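Local coordinates for protein phosphatidylglycerophosphatase B (Bacillus subtilis, PDB 6FMX) that removes a phosphate from phosphatidylglycerophosphate to give phosphatidylglycerol, and also dephosphorylates undecaprenyl pyrophosphate, at the cell membrane, at residues Y170-A173 / G174-V178; F76-P79 / L80-I84; K157-P160 / F161-K164; K22-S25 / L26-F30; L55-P59 / W60-V64. All coordinates share one frame; numbering follows the deposited sequence.

In the fold
All five contacts are local, each joining neighbouring stretches of one chain, and none touches another. Interactions 1, 2 and 4 are turns of the transmembrane helices 166-186, 74-92 and 21-36. Their backbones are bonded i to i+4, and the side chains that meet across them are apolar. Interactions 1 and 2 are partly buried against helix 139-158, whereas interaction 4 is a surface contact that meets helix 192-215. Interactions 2 and 4 also carry a monoolein chain. Interactions 3 and 5 are surface contacts at the membrane ends, with centres about 37 Å apart. Interaction 3 turns the chain on the probably cytoplasmic side, while interaction 5 starts helix 59-70 on the probably extracellular side, with more polar chemistry.

Interaction 1: residues Y170-A173 / G174-V178; sequences YIIA and GVIAV
G174 N donates to Y170 O at 2.9 Å, one turn back along the transmembrane helix 166-186. G174 adds no side chain to the surface here. Next, V175 N bonds to I171 O at 2.8 Å. The CG2 branch of V175 lies beside its own backbone N, anti to the carbonyl carbon. From there it meets I171 CG2 at 4.1 Å, a loose methyl contact on the surface. I176 follows with a bond from its N to I172 O, 2.9 Å long. Its CG1 is also beside the backbone N (chi1 -70°) and packs over that same I172 oxygen. The terminal CD1 of I176 then reaches I172 CG2 at 3.9 Å, the two side chains crossing at a slant. A177 N closes the series on A173 O at 3.0 Å, and A177 CB rests near this oxygen. Y148 of helix 139-158 touches both A173 and I176. Y170 touches helices 139-158 and 192-215. The backbone thus spends its polar groups on itself. What remains for the outer face is branched hydrocarbon, consistent with a helix lying in the membrane.

Interaction 2: residues F76-P79 / L80-I84; sequences FLLP and LIVII. With OLC ((2R)-2,3-dihydroxypropyl (9Z)-octadec-9-enoate), chain B.
The backbone of F76-I84 is a helix kinked at P79, whose N has no bond to the turn before. This is a proline kink in the transmembrane helix 74-92. Beyond the N of P79, the helical bonds continue. L80 N reaches F76 O at a long 3.2 Å, while I81 N reaches L77 O at 2.8 Å. V82 and I83 donate in the same way to L78 O and P79 O.

L80 is the main side chain of the contact. Its CG is anti to the backbone N (chi1 180°), beside the carbonyl carbon, and the two methyls part from there, CD2 to the F76 ring and CD1 to the lipid. CD2 meets F76 CE2 at 3.9 Å, approaching the ring obliquely. The same methyl lies 4.2 Å from L77 CD2. L78 CD1 and V82 CG2 make a separate, looser pair at 4.1 Å.

The bound monoolein runs along this side of the helix. Its acyl carbons pass F76, L80 and I83, and its ester end lies beside CB and CG of P79. H70 and S75 hold the lipid by hydrogen bonds. L77 packs on N143 and Y148 of helix 139-158, and I81 on helix 96-118. One side of the turn is therefore protein and another is lipid. At the ester end, P79 CG comes to 3.6 Å from C1 of the monoolein, and F76 CD1 lies equally far from its C2.

Interaction 3: residues K157-P160 / F161-K164; sequences KHLP and FLSK
L159 packs tightly against both F161 and L162. Its CD2 is 3.6 Å from L162 CD1, and its CG is 3.7 Å from F161 CE2. All three side chains point the same way. The F161 ring is brought there by a chi1 of 76°, which sets CG between the backbone N and the carbonyl carbon. The ring meets L159 obliquely. L159 also touches Y91 of helix 74-92.

This is the turn that ends helix 139-158 on what is probably the cytoplasmic side. L159 leaves helical geometry, and a short 3-10 turn follows. Its bond runs from L162 N to L159 O at 2.9 Å, with the donor well above the carbonyl plane.

The other side is looser and polar. P160 and S163 lie on the surface, and few side-chain carbons meet there. S163 OG donates to P160 O at 2.8 Å, nearly in line with the carbonyl. S163 N donates to the same oxygen at 3.1 Å, from far above its plane. Two bonds from one serine therefore grip this carbonyl. Back in the helix, K157 forms salt bridges with D96 and D213, and H158 NE2 bonds to D96.

Interaction 4: residues K22-S25 / L26-F30; sequences KPVS and LFLFF. With OLC ((2R)-2,3-dihydroxypropyl (9Z)-octadec-9-enoate), chain C.
Residues K22-F30 form the first turns of the transmembrane helix 21-36, on the surface of the fold. V24 and L28 form its apolar side-chain pair. V24 CG1 meets L28 CD1 at 4.0 Å, the two side chains lying alongside and pointing the same way. L28 CG lies beside its backbone N (chi1 -70°) and leans back to V24 O, 3.3 Å away. L26 does likewise, and its CG sits 3.3 Å from K22 O.

Regular helical bonds run beneath. L26 N donates to K22 O at 3.2 Å, the longest of the four. F27 N and L28 N follow to P23 O and V24 O. F29 N bonds to S25 O at 2.8 Å, the shortest.

A monoolein tail lies across S25 and F29. Its C15 comes to 3.4 Å from S25 O, and its C18 to 3.6 Å from S25 CB. Further along the lipid, C11 approaches F29 CD1 at 3.8 Å, at the ring edge and in its plane. F27, F29 and F30 touch helix 192-215.

The polar groups of S25 are thus used within the helix: its hydroxyl OG is bonded to Y21 O, one turn earlier, and its carbonyl is taken up as well. This is consistent with a serine lying against a lipid tail.

Interaction 5: residues L55-P59 / W60-V64; sequences LIRQP and WLNEV
Q58 O accepts a bond from N62 N at 2.7 Å, with an N-H...O angle of 156°. The next bond is longer, from E63 N to P59 O at 3.2 Å. Q58 is the N-cap residue of helix 59-70, so these bonds make its first turn.

Beside them, the indole of W60 turns back beside Q58, meeting it obliquely. Its CG sits between the backbone N and the carbonyl carbon (chi1 72°). NE1 and CD1 of W60 both come to 3.5 Å from Q58 CB, and the amide and indole planes are 19° apart. L61 CB lies over one face of the ring. N62 OD1 stands 3.7 Å from R57 CG, and the two side chains cross at about a right angle.

Further out, Y186 and A126 position R57 and N62. Y186 OH bonds to N62 OD1, while R57 NH2 bonds to the carbonyls of A126 and Y186. L128 touches both R57 and N62. I56 and L61 also pack on Y186.

The R57 guanidinium is held by backbone oxygens, and the N62 amide by a tyrosine hydroxyl. These polar ties join the start of helix 59-70, and the residue before its cap, to the end of helix 166-186 and to A126 on the probably extracellular side.

Interaction 1: residues Y170-A173 / G174-V178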
# COMPACT_ATOMS: atom_id res chain seq x y z
N TYR A 170 -0.69 -13.24 6.86
CA TYR A 170 -0.07 -11.93 6.96
C TYR A 170 1.20 -11.85 6.13
O TYR A 170 1.53 -10.79 5.57
CB TYR A 170 0.21 -11.60 8.42
CG TYR A 170 -0.97 -11.05 9.18
CD1 TYR A 170 -1.43 -9.76 8.95
CD2 TYR A 170 -1.60 -11.81 10.16
CE1 TYR A 170 -2.50 -9.24 9.66
CE2 TYR A 170 -2.67 -11.30 10.88
CZ TYR A 170 -3.11 -10.01 10.63
OH TYR A 170 -4.17 -9.51 11.34
N ILE A 171 1.95 -12.95 6.06
CA ILE A 171 3.14 -12.98 5.21
C ILE A 171 2.76 -12.78 3.76
O ILE A 171 3.40 -12.02 3.03
CB ILE A 171 3.92 -14.29 5.43
CG1 ILE A 171 4.71 -14.22 6.73
CG2 ILE A 171 4.87 -14.55 4.26
CD1 ILE A 171 5.34 -15.55 7.13
N ILE A 172 1.67 -13.42 3.32
CA ILE A 172 1.20 -13.24 1.95
C ILE A 172 0.84 -11.78 1.70
O ILE A 172 1.19 -11.20 0.67
CB ILE A 172 0.02 -14.18 1.66
CG1 ILE A 172 0.49 -15.63 1.60
CG2 ILE A 172 -0.63 -13.81 0.32
CD1 ILE A 172 -0.64 -16.63 1.47
N ALA A 173 0.13 -11.16 2.65
CA ALA A 173 -0.22 -9.75 2.50
C ALA A 173 1.04 -8.89 2.42
O ALA A 173 1.10 -7.95 1.61
CB ALA A 173 -1.12 -9.31 3.66
N GLY A 174 2.05 -9.20 3.24
CA GLY A 174 3.28 -8.43 3.20
C GLY A 174 4.06 -8.64 1.90
O GLY A 174 4.60 -7.69 1.34
N VAL A 175 4.11 -9.88 1.42
CA VAL A 175 4.80 -10.15 0.16
C VAL A 175 4.12 -9.40 -0.98
O VAL A 175 4.79 -8.80 -1.84
CB VAL A 175 4.84 -11.66 -0.13
CG1 VAL A 175 5.37 -11.91 -1.54
CG2 VAL A 175 5.70 -12.39 0.89
N ILE A 176 2.79 -9.42 -1.02
CA ILE A 176 2.06 -8.74 -2.09
C ILE A 176 2.35 -7.24 -2.06
O ILE A 176 2.67 -6.63 -3.09
CB ILE A 176 0.55 -9.02 -1.98
CG1 ILE A 176 0.23 -10.47 -2.32
CG2 ILE A 176 -0.22 -8.10 -2.90
CD1 ILE A 176 -1.25 -10.79 -2.14
N ALA A 177 2.24 -6.63 -0.88
CA ALA A 177 2.47 -5.19 -0.77
C ALA A 177 3.90 -4.83 -1.18
O ALA A 177 4.12 -3.86 -1.91
CB ALA A 177 2.17 -4.70 0.65
N VAL A 178 4.88 -5.60 -0.70
CA VAL A 178 6.27 -5.34 -1.06
C VAL A 178 6.46 -5.44 -2.57
O VAL A 178 7.12 -4.59 -3.19
CB VAL A 178 7.21 -6.30 -0.30
CG1 VAL A 178 8.62 -6.23 -0.86
CG2 VAL A 178 7.21 -5.95 1.18

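Interaction 2: residues F76-P79 / L80-I84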
# COMPACT_ATOMS: atom_id res chain seq x y z
N PHE A 76 -8.53 -2.04 -9.02
CA PHE A 76 -8.60 -3.45 -8.66
C PHE A 76 -9.05 -3.64 -7.21
O PHE A 76 -9.84 -4.55 -6.93
CB PHE A 76 -7.24 -4.11 -8.86
CG PHE A 76 -7.15 -5.51 -8.32
CD1 PHE A 76 -7.71 -6.58 -9.01
CD2 PHE A 76 -6.46 -5.78 -7.14
CE1 PHE A 76 -7.61 -7.88 -8.52
CE2 PHE A 76 -6.36 -7.06 -6.65
CZ PHE A 76 -6.93 -8.12 -7.34
N LEU A 77 -8.58 -2.79 -6.30
CA LEU A 77 -8.82 -3.02 -4.88
C LEU A 77 -10.24 -2.69 -4.47
O LEU A 77 -10.77 -3.34 -3.56
CB LEU A 77 -7.83 -2.22 -4.05
CG LEU A 77 -6.40 -2.74 -4.17
CD1 LEU A 77 -5.43 -1.71 -3.67
CD2 LEU A 77 -6.21 -4.06 -3.44
N LEU A 78 -10.88 -1.69 -5.10
CA LEU A 78 -12.26 -1.40 -4.75
C LEU A 78 -13.19 -2.59 -5.01
O LEU A 78 -13.91 -2.99 -4.09
CB LEU A 78 -12.74 -0.13 -5.45
CG LEU A 78 -14.18 0.29 -5.16
CD1 LEU A 78 -14.46 0.30 -3.66
CD2 LEU A 78 -14.48 1.66 -5.76
N PRO A 79 -13.19 -3.20 -6.21
CA PRO A 79 -14.02 -4.42 -6.37
C PRO A 79 -13.55 -5.57 -5.50
O PRO A 79 -14.39 -6.37 -5.07
CB PRO A 79 -13.88 -4.75 -7.86
CG PRO A 79 -12.70 -3.98 -8.34
CD PRO A 79 -12.64 -2.75 -7.50
N LEU A 80 -12.25 -5.68 -5.23
CA LEU A 80 -11.78 -6.75 -4.35
C LEU A 80 -12.35 -6.59 -2.95
O LEU A 80 -12.85 -7.56 -2.36
CB LEU A 80 -10.25 -6.77 -4.30
CG LEU A 80 -9.69 -7.87 -3.39
CD1 LEU A 80 -10.12 -9.25 -3.85
CD2 LEU A 80 -8.17 -7.79 -3.29
N ILE A 81 -12.28 -5.38 -2.39
CA ILE A 81 -12.79 -5.15 -1.04
C ILE A 81 -14.28 -5.44 -0.99
O ILE A 81 -14.78 -6.10 -0.06
CB ILE A 81 -12.47 -3.72 -0.60
CG1 ILE A 81 -10.96 -3.55 -0.41
CG2 ILE A 81 -13.21 -3.39 0.69
CD1 ILE A 81 -10.50 -2.10 -0.38
N VAL A 82 -15.02 -4.97 -2.00
CA VAL A 82 -16.47 -5.17 -2.06
C VAL A 82 -16.80 -6.66 -2.14
O VAL A 82 -17.76 -7.13 -1.52
CB VAL A 82 -17.06 -4.38 -3.24
CG1 VAL A 82 -18.52 -4.74 -3.47
CG2 VAL A 82 -16.93 -2.89 -2.99
N ILE A 83 -16.00 -7.42 -2.90
CA ILE A 83 -16.24 -8.86 -3.04
C ILE A 83 -15.96 -9.58 -1.73
O ILE A 83 -16.74 -10.44 -1.29
CB ILE A 83 -15.37 -9.44 -4.17
CG1 ILE A 83 -15.93 -9.05 -5.54
CG2 ILE A 83 -15.28 -10.96 -4.02
CD1 ILE A 83 -14.89 -9.13 -6.66
N ILE A 84 -14.82 -9.28 -1.11
CA ILE A 84 -14.47 -9.94 0.15
C ILE A 84 -15.47 -9.56 1.23
O ILE A 84 -15.93 -10.41 2.00
CB ILE A 84 -13.03 -9.60 0.54
CG1 ILE A 84 -12.06 -10.17 -0.50
CG2 ILE A 84 -12.70 -10.12 1.93
CD1 ILE A 84 -10.61 -9.89 -0.22
C18 OLC B . -15.84 -16.82 2.69
C10 OLC B . -11.09 -14.49 -2.57
C9 OLC B . -10.70 -14.12 -3.77
C17 OLC B . -16.21 -15.53 1.95
C11 OLC B . -12.26 -13.82 -1.85
C8 OLC B . -11.41 -12.98 -4.51
C24 OLC B . -10.86 -3.21 -13.22
C16 OLC B . -15.26 -14.39 2.32
C12 OLC B . -13.59 -14.48 -2.26
C7 OLC B . -10.89 -12.85 -5.93
C15 OLC B . -14.05 -14.40 1.38
C13 OLC B . -14.37 -14.94 -1.03
C6 OLC B . -11.62 -11.71 -6.62
C14 OLC B . -14.42 -13.83 0.01
C5 OLC B . -10.73 -11.08 -7.69
C4 OLC B . -10.77 -9.56 -7.57
C3 OLC B . -11.60 -8.94 -8.69
C2 OLC B . -11.21 -7.47 -8.85
C21 OLC B . -11.51 -5.09 -11.70
C1 OLC B . -11.77 -6.90 -10.16
C22 OLC B . -10.52 -4.62 -12.76
O19 OLC B . -12.90 -7.07 -10.44
O25 OLC B . -9.69 -2.52 -13.56
O23 OLC B . -9.23 -4.61 -12.21
O20 OLC B . -10.93 -6.18 -11.03

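Interaction 3: residues K157-P160 / F161-K164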
# COMPACT_ATOMS: atom_id res chain seq x y z
N LYS A 157 -9.94 -12.94 11.21
CA LYS A 157 -10.97 -12.71 12.22
C LYS A 157 -12.20 -13.58 11.98
O LYS A 157 -12.80 -14.11 12.92
CB LYS A 157 -11.37 -11.23 12.25
CG LYS A 157 -12.47 -10.91 13.28
CD LYS A 157 -12.77 -9.42 13.35
CE LYS A 157 -14.02 -9.17 14.19
NZ LYS A 157 -14.54 -7.79 14.01
N HIS A 158 -12.60 -13.74 10.72
CA HIS A 158 -13.90 -14.30 10.40
C HIS A 158 -13.85 -15.71 9.81
O HIS A 158 -14.90 -16.36 9.72
CB HIS A 158 -14.65 -13.39 9.42
CG HIS A 158 -15.10 -12.10 10.03
ND1 HIS A 158 -15.89 -12.05 11.16
CD2 HIS A 158 -14.86 -10.81 9.68
CE1 HIS A 158 -16.13 -10.79 11.48
NE2 HIS A 158 -15.52 -10.02 10.59
N LEU A 159 -12.68 -16.19 9.39
CA LEU A 159 -12.60 -17.50 8.76
C LEU A 159 -11.89 -18.46 9.70
O LEU A 159 -10.65 -18.49 9.75
CB LEU A 159 -11.87 -17.43 7.41
CG LEU A 159 -12.66 -17.08 6.14
CD1 LEU A 159 -13.73 -16.02 6.36
CD2 LEU A 159 -11.70 -16.64 5.04
N PRO A 160 -12.63 -19.27 10.47
CA PRO A 160 -11.96 -20.17 11.43
C PRO A 160 -11.00 -21.15 10.79
O PRO A 160 -10.06 -21.58 11.46
CB PRO A 160 -13.14 -20.89 12.11
CG PRO A 160 -14.33 -20.00 11.86
CD PRO A 160 -14.09 -19.41 10.51
N PHE A 161 -11.19 -21.50 9.51
CA PHE A 161 -10.24 -22.39 8.85
C PHE A 161 -8.91 -21.72 8.55
O PHE A 161 -7.97 -22.42 8.15
CB PHE A 161 -10.86 -22.98 7.57
CG PHE A 161 -10.90 -22.02 6.39
CD1 PHE A 161 -9.79 -21.82 5.59
CD2 PHE A 161 -12.08 -21.37 6.07
CE1 PHE A 161 -9.84 -20.96 4.52
CE2 PHE A 161 -12.13 -20.51 4.99
CZ PHE A 161 -11.02 -20.30 4.21
N LEU A 162 -8.81 -20.41 8.72
CA LEU A 162 -7.53 -19.70 8.63
C LEU A 162 -6.81 -19.62 9.96
O LEU A 162 -5.64 -19.22 9.98
CB LEU A 162 -7.73 -18.29 8.07
CG LEU A 162 -8.12 -18.23 6.59
CD1 LEU A 162 -8.26 -16.79 6.13
CD2 LEU A 162 -7.10 -18.98 5.75
N SER A 163 -7.47 -19.96 11.07
CA SER A 163 -6.74 -20.12 12.32
C SER A 163 -5.66 -21.17 12.13
O SER A 163 -5.82 -22.12 11.35
CB SER A 163 -7.70 -20.51 13.44
OG SER A 163 -8.05 -21.88 13.33
N LYS A 164 -4.54 -20.98 12.82
CA LYS A 164 -3.31 -21.76 12.67
C LYS A 164 -2.62 -21.51 11.33
O LYS A 164 -1.59 -22.14 11.06
CB LYS A 164 -3.54 -23.27 12.84

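Interaction 4: residues K22-S25 / L26-F30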
# COMPACT_ATOMS: atom_id res chain seq x y z
N LYS A 22 3.64 1.44 17.23
CA LYS A 22 3.80 1.18 15.80
C LYS A 22 3.17 2.24 14.90
O LYS A 22 3.83 2.64 13.92
CB LYS A 22 3.29 -0.23 15.43
CG LYS A 22 1.90 -0.65 15.91
CD LYS A 22 1.92 -2.12 16.33
CE LYS A 22 2.78 -2.30 17.58
NZ LYS A 22 2.08 -1.81 18.80
N PRO A 23 1.95 2.75 15.14
CA PRO A 23 1.46 3.80 14.24
C PRO A 23 2.17 5.13 14.41
O PRO A 23 2.29 5.88 13.44
CB PRO A 23 -0.03 3.90 14.60
CG PRO A 23 -0.09 3.52 16.02
CD PRO A 23 0.97 2.46 16.20
N VAL A 24 2.67 5.44 15.61
CA VAL A 24 3.40 6.69 15.80
C VAL A 24 4.75 6.63 15.09
O VAL A 24 5.19 7.62 14.49
CB VAL A 24 3.55 7.01 17.30
CG1 VAL A 24 4.46 8.21 17.50
CG2 VAL A 24 2.19 7.28 17.90
N SER A 25 5.43 5.48 15.16
CA SER A 25 6.72 5.34 14.49
C SER A 25 6.58 5.50 12.98
O SER A 25 7.41 6.15 12.34
CB SER A 25 7.34 3.99 14.83
OG SER A 25 7.58 3.87 16.22
N LEU A 26 5.53 4.91 12.41
CA LEU A 26 5.28 5.05 10.98
C LEU A 26 4.95 6.49 10.60
O LEU A 26 5.37 6.97 9.54
CB LEU A 26 4.14 4.12 10.56
CG LEU A 26 4.43 2.63 10.69
CD1 LEU A 26 3.14 1.83 10.71
CD2 LEU A 26 5.32 2.19 9.55
N PHE A 27 4.19 7.18 11.45
CA PHE A 27 3.86 8.57 11.18
C PHE A 27 5.11 9.45 11.25
O PHE A 27 5.30 10.33 10.40
CB PHE A 27 2.82 9.07 12.19
CG PHE A 27 2.45 10.51 12.02
CD1 PHE A 27 1.73 10.93 10.91
CD2 PHE A 27 2.79 11.44 12.99
CE1 PHE A 27 1.38 12.26 10.76
CE2 PHE A 27 2.44 12.76 12.84
CZ PHE A 27 1.74 13.17 11.73
N LEU A 28 5.96 9.21 12.24
CA LEU A 28 7.21 9.96 12.34
C LEU A 28 8.14 9.63 11.18
O LEU A 28 8.84 10.50 10.67
CB LEU A 28 7.89 9.67 13.68
CG LEU A 28 7.15 10.27 14.88
CD1 LEU A 28 7.82 9.89 16.19
CD2 LEU A 28 7.04 11.77 14.75
N PHE A 29 8.15 8.36 10.76
CA PHE A 29 8.97 7.99 9.61
C PHE A 29 8.51 8.72 8.35
O PHE A 29 9.34 9.13 7.53
CB PHE A 29 8.91 6.47 9.38
CG PHE A 29 9.62 6.02 8.13
CD1 PHE A 29 11.00 5.96 8.09
CD2 PHE A 29 8.90 5.68 7.00
CE1 PHE A 29 11.66 5.55 6.94
CE2 PHE A 29 9.55 5.27 5.85
CZ PHE A 29 10.93 5.20 5.82
N PHE A 30 7.20 8.88 8.18
CA PHE A 30 6.71 9.58 6.99
C PHE A 30 7.14 11.04 7.00
O PHE A 30 7.54 11.58 5.96
CB PHE A 30 5.20 9.47 6.87
CG PHE A 30 4.63 10.31 5.77
CD1 PHE A 30 4.64 9.86 4.46
CD2 PHE A 30 4.08 11.56 6.04
CE1 PHE A 30 4.12 10.64 3.44
CE2 PHE A 30 3.56 12.34 5.02
CZ PHE A 30 3.59 11.88 3.72
C18 OLC C . 10.52 3.66 13.27
C10 OLC C . 14.21 6.12 10.89
C9 OLC C . 14.92 6.44 9.83
C17 OLC C . 11.63 4.55 13.83
C11 OLC C . 12.90 6.82 11.23
C8 OLC C . 14.44 7.55 8.89
C24 OLC C . 21.94 14.03 4.37
C16 OLC C . 11.12 5.52 14.89
C12 OLC C . 13.06 7.50 12.59
C7 OLC C . 15.24 7.50 7.58
C15 OLC C . 10.16 6.56 14.32
C13 OLC C . 11.77 8.08 13.15
C6 OLC C . 14.47 8.23 6.48
C14 OLC C . 10.63 7.10 12.97
C5 OLC C . 14.88 7.67 5.12
C4 OLC C . 15.43 8.80 4.25
C3 OLC C . 16.89 9.06 4.62
C2 OLC C . 16.99 10.45 5.23
C21 OLC C . 20.22 12.33 4.88
C1 OLC C . 18.46 10.84 5.29
C22 OLC C . 20.46 13.80 4.66
O19 OLC C . 19.28 10.04 5.59
O25 OLC C . 22.07 15.31 3.79
O23 OLC C . 19.70 14.16 3.55
O20 OLC C . 18.84 12.15 4.97

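Interaction 5: residues L55-P59 / W60-V64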
# COMPACT_ATOMS: atom_id res chain seq x y z
N LEU A 55 18.30 -1.42 -15.38
CA LEU A 55 19.32 -2.37 -15.82
C LEU A 55 18.88 -3.82 -15.65
O LEU A 55 19.40 -4.69 -16.35
CB LEU A 55 20.62 -2.15 -15.05
CG LEU A 55 21.29 -0.79 -15.25
CD1 LEU A 55 22.72 -0.82 -14.74
CD2 LEU A 55 21.24 -0.36 -16.72
N ILE A 56 17.95 -4.10 -14.74
CA ILE A 56 17.47 -5.46 -14.53
C ILE A 56 16.32 -5.80 -15.47
O ILE A 56 15.94 -6.98 -15.57
CB ILE A 56 17.05 -5.65 -13.06
CG1 ILE A 56 16.95 -7.14 -12.68
CG2 ILE A 56 15.76 -4.89 -12.74
CD1 ILE A 56 18.10 -8.02 -13.18
N ARG A 57 15.77 -4.82 -16.18
CA ARG A 57 14.57 -5.06 -16.97
C ARG A 57 14.82 -6.07 -18.08
O ARG A 57 15.89 -6.11 -18.68
CB ARG A 57 14.07 -3.75 -17.57
CG ARG A 57 13.37 -2.83 -16.58
CD ARG A 57 12.96 -1.55 -17.27
NE ARG A 57 12.42 -0.56 -16.35
CZ ARG A 57 12.00 0.64 -16.73
NH1 ARG A 57 12.08 0.98 -18.01
NH2 ARG A 57 11.52 1.50 -15.84
N GLN A 58 13.80 -6.89 -18.33
CA GLN A 58 13.60 -7.67 -19.53
C GLN A 58 12.16 -7.51 -19.95
O GLN A 58 11.29 -7.25 -19.11
CB GLN A 58 13.93 -9.15 -19.31
CG GLN A 58 15.39 -9.44 -18.95
CD GLN A 58 16.36 -9.09 -20.06
OE1 GLN A 58 16.01 -9.11 -21.24
NE2 GLN A 58 17.60 -8.78 -19.69
N PRO A 59 11.86 -7.61 -21.25
CA PRO A 59 10.46 -7.46 -21.69
C PRO A 59 9.51 -8.45 -21.03
O PRO A 59 8.39 -8.06 -20.67
CB PRO A 59 10.56 -7.67 -23.21
CG PRO A 59 11.91 -7.16 -23.55
CD PRO A 59 12.80 -7.58 -22.39
N TRP A 60 9.91 -9.72 -20.88
CA TRP A 60 9.04 -10.65 -20.16
C TRP A 60 8.77 -10.17 -18.74
O TRP A 60 7.63 -10.21 -18.27
CB TRP A 60 9.65 -12.06 -20.16
CG TRP A 60 10.86 -12.27 -19.29
CD1 TRP A 60 12.16 -12.20 -19.68
CD2 TRP A 60 10.88 -12.65 -17.91
NE1 TRP A 60 12.99 -12.48 -18.62
CE2 TRP A 60 12.23 -12.76 -17.52
CE3 TRP A 60 9.88 -12.88 -16.95
CZ2 TRP A 60 12.61 -13.10 -16.22
CZ3 TRP A 60 10.26 -13.22 -15.67
CH2 TRP A 60 11.61 -13.33 -15.31
N LEU A 61 9.81 -9.69 -18.06
CA LEU A 61 9.67 -9.20 -16.69
C LEU A 61 8.87 -7.89 -16.63
O LEU A 61 8.18 -7.64 -15.64
CB LEU A 61 11.06 -9.01 -16.07
CG LEU A 61 11.19 -8.75 -14.56
CD1 LEU A 61 10.43 -9.79 -13.73
CD2 LEU A 61 12.65 -8.73 -14.17
N ASN A 62 8.97 -7.06 -17.67
CA ASN A 62 8.11 -5.89 -17.78
C ASN A 62 6.64 -6.28 -17.70
O ASN A 62 5.85 -5.64 -17.00
CB ASN A 62 8.37 -5.16 -19.11
CG ASN A 62 9.71 -4.44 -19.15
OD1 ASN A 62 10.45 -4.40 -18.18
ND2 ASN A 62 10.01 -3.86 -20.30
N GLU A 63 6.26 -7.34 -18.44
CA GLU A 63 4.89 -7.83 -18.43
C GLU A 63 4.50 -8.34 -17.05
O GLU A 63 3.41 -8.04 -16.55
CB GLU A 63 4.71 -8.96 -19.44
CG GLU A 63 4.50 -8.55 -20.88
CD GLU A 63 4.00 -9.72 -21.73
OE1 GLU A 63 3.86 -10.84 -21.17
OE2 GLU A 63 3.73 -9.53 -22.93
N VAL A 64 5.37 -9.15 -16.44
CA VAL A 64 5.07 -9.69 -15.12
C VAL A 64 4.91 -8.57 -14.11
O VAL A 64 4.00 -8.58 -13.28
CB VAL A 64 6.18 -10.68 -14.69
CG1 VAL A 64 6.00 -11.06 -13.23
CG2 VAL A 64 6.17 -11.91 -15.59